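Local coordinates for protein 5'-deoxynucleotidase (Archaeoglobus fulgidus, PDB 1YNB) that probably hydrolyses 2'-deoxyribonucleoside 5'-monophosphates to the deoxyribonucleoside and phosphate, as a homodimeric, metal-dependent phosphohydrolase of the HD-domain family, at residues A46-F51 against A67-L72; S121-L126 against E150-A156; D9-F13 against Q103-M107. All coordinates share one frame; numbering follows the deposited sequence.

Contact 1 is the buried core of the trio: helices 39-56 and 61-73 meet through alanines, with no hydrogen bond between the segments. Contact 2 touches it directly through helix 117-135; yet it is only partly buried, and there a carboxylate and a lysine take up backbone and hydroxyl groups of residues 150-153. Contact 3 lies farther out, about 21 Å from contact 1 and 30 Å from contact 2 between centres, on the opposite side of the chain's centre from contact 2. It joins helix 8-18 to a turn through an aromatic pair. Contacts 1 and 3 both touch the second subunit.

Contact 1: residues A46-F51 against A67-L72; sequences AAIIAF and AATAAL
Helix segments 46-51 and 67-72 run nearly antiparallel, at 154° between their N-to-C directions, and their axes come within 7.4 Å, with Ala47 and Ala68 facing each other at 4.1 Å from CA to CA. Such a close approach is possible because the facing side chains are almost all single methyl groups, so that side chain meets backbone. The CB of Ala47 sits 3.3 Å from the carbonyl O of Ala68, and the CB of Ala68 mirrors this at 3.3 Å from the O of Ala47, to which the CA of Ala68 adds a CA-H...O contact. One turn along, the methyl of Ala71 rests on the backbone of Ala47, its CB 3.5 Å from the CA of Ala47, and also meets the methyl of Ala50. The CB of Ala50 in turn packs against the CB of Ala67 at 4.2 Å. Larger residues enter at the margins. Leu72 lends its CD2 branch, 3.7 Å from Ala47 CB, while Phe51 touches Ala68 with its CB alone: with CG anti to the backbone N (chi1 179°), its ring leads away from 67-72, past Ala64 and Cys65, to meet Phe73 of the second subunit edge-to-face. No hydrogen bond links the two segments. Helix 117-135 covers a further side through Ala123, packed on Ile49 and Ala50. This alanine-lined antiparallel helix pair belongs to the all-helical core of the HD domain; Ala46 touches part of the cluster His42, His74, Asp75 and Asp124, consistent with the HD-type metal site, though no metal is bound to it here.

Contact 2: residues S121-L126 against E150-A156; sequences SDADKL and ELKTDAA
The N-terminal end of helix 154-166, with the loop leading into it, is fastened here to helix 117-135, the helix that carries Asp124 of the probable HD-type metal site, to which no metal is bound here. Asp122 does most of the work, gripping the loop with both carboxylate oxygens. Its OD1 accepts from Lys152 N at 2.7 Å through the syn lone pair, in a nearly straight bond (171° at the hydrogen). OD2 takes two donors: Thr153 N, again through the syn lone pair, and the hydroxyl OG1 of Thr153, which is 2.7 Å from OD2 and comes in nearly along the C-O axis. Thr153 is the N-cap of helix 154-166. Its chi1 of 74° sets OG1 between the backbone N and the carbonyl carbon, where the oxygen gives its proton to Asp122 OD2 and accepts from Ala156 N at 3.1 Å. Lys125, extended beyond CG, runs up to the carbonyl of Glu150, its NZ modelled 2.5 Å from Glu150 O, a hydrogen bond whose exact length is doubtful. Beside these polar groups Leu126 and Leu151 cross at about a right angle, Leu126 CD2 4.0 Å from Leu151 CD1, and Leu126 CD1 also meets Ala156 CB; Tyr160 touches both leucines. The carboxylate is thus buried with three donors from two consecutive residues, which should fix its rotation. This setting, close to the amino-terminal end of a helix, would probably stabilise its negative charge, and through Thr153 OG1 that charge is linked directly to the cap of the helix.

Contact 3: residues D9-F13 against Q103-M107; sequences DVVKF and QLSWM
Phe13 and Trp106 carry the contact as an oblique aromatic pair: the phenyl ring and the five-membered ring of the indole have centroids 4.3 Å apart and planes at 40°. Trp106 NE1 stands over the centre of one phenyl face, 3.3 Å from Phe13 CG, while the indole CZ2 lies 3.7 Å from Phe13 CE2. Trp106 takes up this position with CG between its backbone N and carbonyl carbon (chi1 63°), which swings the indole toward helix 8-18.

Two aliphatic side chains pack against the pair. Val10 reaches the six-membered side of the indole, CG2 to Trp106 CE3 at 3.8 Å, and Leu104 turns its CD2 branch to Phe13 CE1. Farther out, the CB atoms of Asp9 and Trp106 meet at 3.9 Å.

No hydrogen bond crosses between the segments; the amide of Gln103 instead donates from NE2 to Leu76 O and Glu16 OE2. The contact sets helix 8-18 against the type I turn Leu104-Met107, which follows helix 96-103. Gln103 packs on helix 78-81, and Ile52, on helix 39-56 of the second subunit, packs on both Phe13 and Trp106, so the aromatic pair lies where these helices come together.

Contact 1: residues A46-F51 against A67-L72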
# COMPACT_ATOMS: atom_id res chain seq x y z
N ALA A 46 2.94 -12.78 5.18
CA ALA A 46 3.14 -14.13 5.72
C ALA A 46 3.38 -14.00 7.24
O ALA A 46 2.94 -14.88 8.01
CB ALA A 46 4.33 -14.79 5.06
N ALA A 47 4.08 -12.94 7.64
CA ALA A 47 4.33 -12.73 9.08
C ALA A 47 3.03 -12.53 9.82
O ALA A 47 2.81 -13.15 10.87
CB ALA A 47 5.31 -11.56 9.30
N ILE A 48 2.13 -11.70 9.30
CA ILE A 48 0.85 -11.51 9.93
C ILE A 48 0.07 -12.84 9.94
O ILE A 48 -0.55 -13.23 10.95
CB ILE A 48 0.09 -10.36 9.21
CG1 ILE A 48 0.83 -9.05 9.49
CG2 ILE A 48 -1.38 -10.26 9.68
CD1 ILE A 48 0.30 -7.87 8.70
N ILE A 49 0.10 -13.58 8.83
CA ILE A 49 -0.59 -14.87 8.84
C ILE A 49 -0.00 -15.83 9.90
O ILE A 49 -0.76 -16.56 10.54
CB ILE A 49 -0.49 -15.54 7.46
CG1 ILE A 49 -1.37 -14.71 6.48
CG2 ILE A 49 -1.03 -16.98 7.52
CD1 ILE A 49 -1.21 -15.19 4.96
N ALA A 50 1.32 -15.84 10.05
CA ALA A 50 1.98 -16.75 11.00
C ALA A 50 1.51 -16.42 12.42
O ALA A 50 1.28 -17.33 13.23
CB ALA A 50 3.48 -16.65 10.88
N PHE A 51 1.36 -15.13 12.70
CA PHE A 51 0.86 -14.63 13.98
C PHE A 51 -0.55 -15.23 14.17
O PHE A 51 -0.86 -15.84 15.20
CB PHE A 51 0.78 -13.12 13.93
CG PHE A 51 0.25 -12.48 15.17
CD1 PHE A 51 1.07 -12.33 16.30
CD2 PHE A 51 -1.06 -12.02 15.22
CE1 PHE A 51 0.58 -11.71 17.46
CE2 PHE A 51 -1.56 -11.40 16.37
CZ PHE A 51 -0.71 -11.25 17.49
N ALA A 67 6.46 -16.23 15.96
CA ALA A 67 6.19 -16.88 14.69
C ALA A 67 6.20 -15.80 13.60
O ALA A 67 6.70 -16.04 12.51
CB ALA A 67 4.85 -17.58 14.76
N ALA A 68 5.62 -14.67 13.90
CA ALA A 68 5.60 -13.56 12.93
C ALA A 68 7.01 -13.12 12.62
O ALA A 68 7.38 -12.94 11.46
CB ALA A 68 4.77 -12.42 13.47
N THR A 69 7.84 -12.96 13.66
CA THR A 69 9.21 -12.53 13.44
C THR A 69 9.99 -13.52 12.62
O THR A 69 10.75 -13.16 11.73
CB THR A 69 9.93 -12.29 14.81
OG1 THR A 69 9.15 -11.38 15.57
CG2 THR A 69 11.30 -11.72 14.59
N ALA A 70 9.81 -14.80 12.92
CA ALA A 70 10.52 -15.82 12.18
C ALA A 70 10.12 -15.78 10.71
O ALA A 70 10.94 -16.03 9.82
CB ALA A 70 10.19 -17.21 12.78
N ALA A 71 8.86 -15.48 10.45
CA ALA A 71 8.38 -15.39 9.07
C ALA A 71 9.08 -14.22 8.36
O ALA A 71 9.39 -14.30 7.16
CB ALA A 71 6.86 -15.16 9.05
N LEU A 72 9.33 -13.12 9.08
CA LEU A 72 10.01 -11.98 8.45
C LEU A 72 11.42 -12.33 7.99
O LEU A 72 11.89 -11.81 6.97
CB LEU A 72 10.10 -10.81 9.41
CG LEU A 72 8.80 -10.13 9.77
CD1 LEU A 72 9.06 -9.13 10.93
CD2 LEU A 72 8.26 -9.39 8.53

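Contact 2: residues S121-L126 against E150-A156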
# COMPACT_ATOMS: atom_id res chain seq x y z
N SER A 121 6.25 -22.09 7.89
CA SER A 121 6.08 -22.89 6.67
C SER A 121 4.66 -22.80 6.14
O SER A 121 4.46 -22.59 4.94
CB SER A 121 6.43 -24.36 6.95
OG SER A 121 6.43 -25.11 5.74
N ASP A 122 3.67 -22.99 7.01
CA ASP A 122 2.27 -22.92 6.61
C ASP A 122 1.90 -21.49 6.16
O ASP A 122 1.13 -21.30 5.20
CB ASP A 122 1.34 -23.29 7.76
CG ASP A 122 1.03 -24.81 7.84
OD1 ASP A 122 1.58 -25.63 7.05
OD2 ASP A 122 0.21 -25.15 8.69
N ALA A 123 2.43 -20.50 6.87
CA ALA A 123 2.11 -19.09 6.53
C ALA A 123 2.63 -18.70 5.15
O ALA A 123 1.96 -17.94 4.44
CB ALA A 123 2.68 -18.13 7.63
N ASP A 124 3.82 -19.19 4.80
CA ASP A 124 4.49 -18.94 3.52
C ASP A 124 3.55 -19.47 2.43
O ASP A 124 3.21 -18.75 1.48
CB ASP A 124 5.82 -19.72 3.49
CG ASP A 124 6.53 -19.66 2.14
OD1 ASP A 124 7.27 -20.62 1.83
OD2 ASP A 124 6.38 -18.66 1.39
N LYS A 125 3.13 -20.71 2.56
CA LYS A 125 2.21 -21.32 1.57
C LYS A 125 0.81 -20.70 1.56
O LYS A 125 0.18 -20.56 0.50
CB LYS A 125 2.09 -22.82 1.86
CG LYS A 125 3.39 -23.56 1.73
CD LYS A 125 3.11 -25.04 2.00
CE LYS A 125 4.31 -25.78 2.55
NZ LYS A 125 3.78 -27.01 3.24
N LEU A 126 0.27 -20.36 2.71
CA LEU A 126 -1.05 -19.74 2.74
C LEU A 126 -0.98 -18.35 2.10
O LEU A 126 -1.95 -17.95 1.44
CB LEU A 126 -1.58 -19.55 4.17
CG LEU A 126 -2.64 -20.49 4.72
CD1 LEU A 126 -3.18 -19.86 6.03
CD2 LEU A 126 -3.82 -20.70 3.73
N GLU A 150 -0.23 -28.10 0.33
CA GLU A 150 -0.02 -29.01 1.44
C GLU A 150 0.32 -28.22 2.69
O GLU A 150 1.44 -27.76 2.84
CB GLU A 150 1.13 -29.96 1.12
CG GLU A 150 1.06 -30.67 -0.23
CD GLU A 150 -0.13 -31.63 -0.35
OE1 GLU A 150 -0.01 -32.63 -1.10
OE2 GLU A 150 -1.17 -31.38 0.29
N LEU A 151 -0.65 -28.06 3.58
CA LEU A 151 -0.43 -27.33 4.82
C LEU A 151 -0.32 -28.38 5.91
O LEU A 151 -0.84 -29.48 5.74
CB LEU A 151 -1.62 -26.42 5.10
CG LEU A 151 -1.78 -25.32 4.02
CD1 LEU A 151 -3.15 -24.67 4.13
CD2 LEU A 151 -0.66 -24.29 4.15
N LYS A 152 0.35 -28.04 7.01
CA LYS A 152 0.55 -28.99 8.11
C LYS A 152 -0.38 -28.76 9.28
O LYS A 152 -0.84 -29.73 9.89
CB LYS A 152 1.99 -28.93 8.62
CG LYS A 152 3.10 -29.15 7.60
CD LYS A 152 4.45 -28.88 8.28
CE LYS A 152 5.57 -28.52 7.30
NZ LYS A 152 6.72 -27.80 7.98
N THR A 153 -0.66 -27.50 9.62
CA THR A 153 -1.51 -27.23 10.78
C THR A 153 -3.01 -27.18 10.52
O THR A 153 -3.44 -26.84 9.42
CB THR A 153 -1.11 -25.91 11.50
OG1 THR A 153 -1.53 -24.77 10.72
CG2 THR A 153 0.39 -25.86 11.69
N ASP A 154 -3.80 -27.54 11.52
CA ASP A 154 -5.24 -27.53 11.37
C ASP A 154 -5.74 -26.11 11.17
O ASP A 154 -6.76 -25.89 10.52
CB ASP A 154 -5.93 -28.12 12.60
CG ASP A 154 -5.80 -29.65 12.68
OD1 ASP A 154 -5.38 -30.31 11.70
OD2 ASP A 154 -6.14 -30.18 13.76
N ALA A 155 -5.06 -25.15 11.79
CA ALA A 155 -5.48 -23.75 11.67
C ALA A 155 -5.30 -23.28 10.22
O ALA A 155 -6.16 -22.59 9.67
CB ALA A 155 -4.65 -22.87 12.60
N ALA A 156 -4.18 -23.65 9.62
CA ALA A 156 -3.88 -23.25 8.25
C ALA A 156 -4.88 -23.97 7.32
O ALA A 156 -5.43 -23.36 6.40
CB ALA A 156 -2.44 -23.63 7.88

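Contact 3: residues D9-F13 against Q103-M107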
# COMPACT_ATOMS: atom_id res chain seq x y z
N ASP A 9 28.03 -2.63 10.28
CA ASP A 9 27.52 -3.88 9.75
C ASP A 9 26.00 -3.88 9.86
O ASP A 9 25.31 -4.38 8.99
CB ASP A 9 28.07 -5.07 10.53
CG ASP A 9 29.46 -5.44 10.10
OD1 ASP A 9 30.23 -4.51 9.74
OD2 ASP A 9 29.80 -6.66 10.12
N VAL A 10 25.49 -3.31 10.93
CA VAL A 10 24.05 -3.27 11.11
C VAL A 10 23.43 -2.33 10.09
O VAL A 10 22.39 -2.63 9.49
CB VAL A 10 23.69 -2.81 12.54
CG1 VAL A 10 22.19 -2.54 12.64
CG2 VAL A 10 24.09 -3.92 13.54
N VAL A 11 24.06 -1.18 9.87
CA VAL A 11 23.49 -0.25 8.91
C VAL A 11 23.51 -0.91 7.52
O VAL A 11 22.52 -0.88 6.82
CB VAL A 11 24.26 1.11 8.94
CG1 VAL A 11 23.94 1.97 7.71
CG2 VAL A 11 23.83 1.86 10.20
N LYS A 12 24.60 -1.55 7.13
CA LYS A 12 24.59 -2.21 5.81
C LYS A 12 23.52 -3.30 5.73
O LYS A 12 22.88 -3.50 4.68
CB LYS A 12 25.98 -2.78 5.48
CG LYS A 12 26.82 -1.77 4.70
CD LYS A 12 28.22 -2.24 4.38
CE LYS A 12 28.88 -1.29 3.33
NZ LYS A 12 28.57 0.19 3.52
N PHE A 13 23.34 -4.06 6.81
CA PHE A 13 22.31 -5.08 6.83
C PHE A 13 20.92 -4.45 6.62
O PHE A 13 20.09 -5.00 5.89
CB PHE A 13 22.34 -5.87 8.16
CG PHE A 13 21.19 -6.81 8.35
CD1 PHE A 13 21.12 -8.00 7.64
CD2 PHE A 13 20.15 -6.51 9.24
CE1 PHE A 13 20.05 -8.87 7.81
CE2 PHE A 13 19.07 -7.38 9.42
CZ PHE A 13 19.01 -8.56 8.71
N GLN A 103 25.05 -13.24 5.77
CA GLN A 103 24.10 -12.15 5.90
C GLN A 103 23.89 -11.76 7.36
O GLN A 103 23.80 -10.57 7.68
CB GLN A 103 22.78 -12.54 5.26
CG GLN A 103 21.77 -11.43 5.18
CD GLN A 103 20.48 -11.91 4.53
OE1 GLN A 103 19.87 -12.90 4.97
NE2 GLN A 103 20.04 -11.20 3.48
N LEU A 104 23.83 -12.74 8.26
CA LEU A 104 23.60 -12.43 9.68
C LEU A 104 24.85 -12.37 10.55
O LEU A 104 24.75 -12.40 11.78
CB LEU A 104 22.62 -13.43 10.28
CG LEU A 104 21.23 -13.37 9.63
CD1 LEU A 104 20.38 -14.49 10.17
CD2 LEU A 104 20.57 -12.02 9.91
N SER A 105 26.01 -12.25 9.92
CA SER A 105 27.28 -12.19 10.67
C SER A 105 27.29 -11.11 11.75
O SER A 105 28.00 -11.22 12.75
CB SER A 105 28.45 -11.95 9.70
OG SER A 105 28.34 -10.69 9.06
N TRP A 106 26.51 -10.06 11.55
CA TRP A 106 26.46 -8.98 12.53
C TRP A 106 25.82 -9.41 13.85
O TRP A 106 26.00 -8.75 14.87
CB TRP A 106 25.69 -7.78 11.97
CG TRP A 106 24.26 -8.07 11.68
CD1 TRP A 106 23.75 -8.58 10.52
CD2 TRP A 106 23.15 -7.96 12.59
NE1 TRP A 106 22.39 -8.80 10.65
CE2 TRP A 106 22.00 -8.43 11.91
CE3 TRP A 106 23.02 -7.52 13.91
CZ2 TRP A 106 20.74 -8.47 12.51
CZ3 TRP A 106 21.76 -7.56 14.52
CH2 TRP A 106 20.63 -8.03 13.81
N MET A 107 25.06 -10.50 13.84
CA MET A 107 24.42 -10.95 15.07
C MET A 107 25.42 -11.72 15.92
O MET A 107 26.10 -12.62 15.43
CB MET A 107 23.22 -11.85 14.78
CG MET A 107 22.11 -11.15 14.06
SD MET A 107 20.64 -12.19 13.96
CE MET A 107 19.86 -11.77 15.55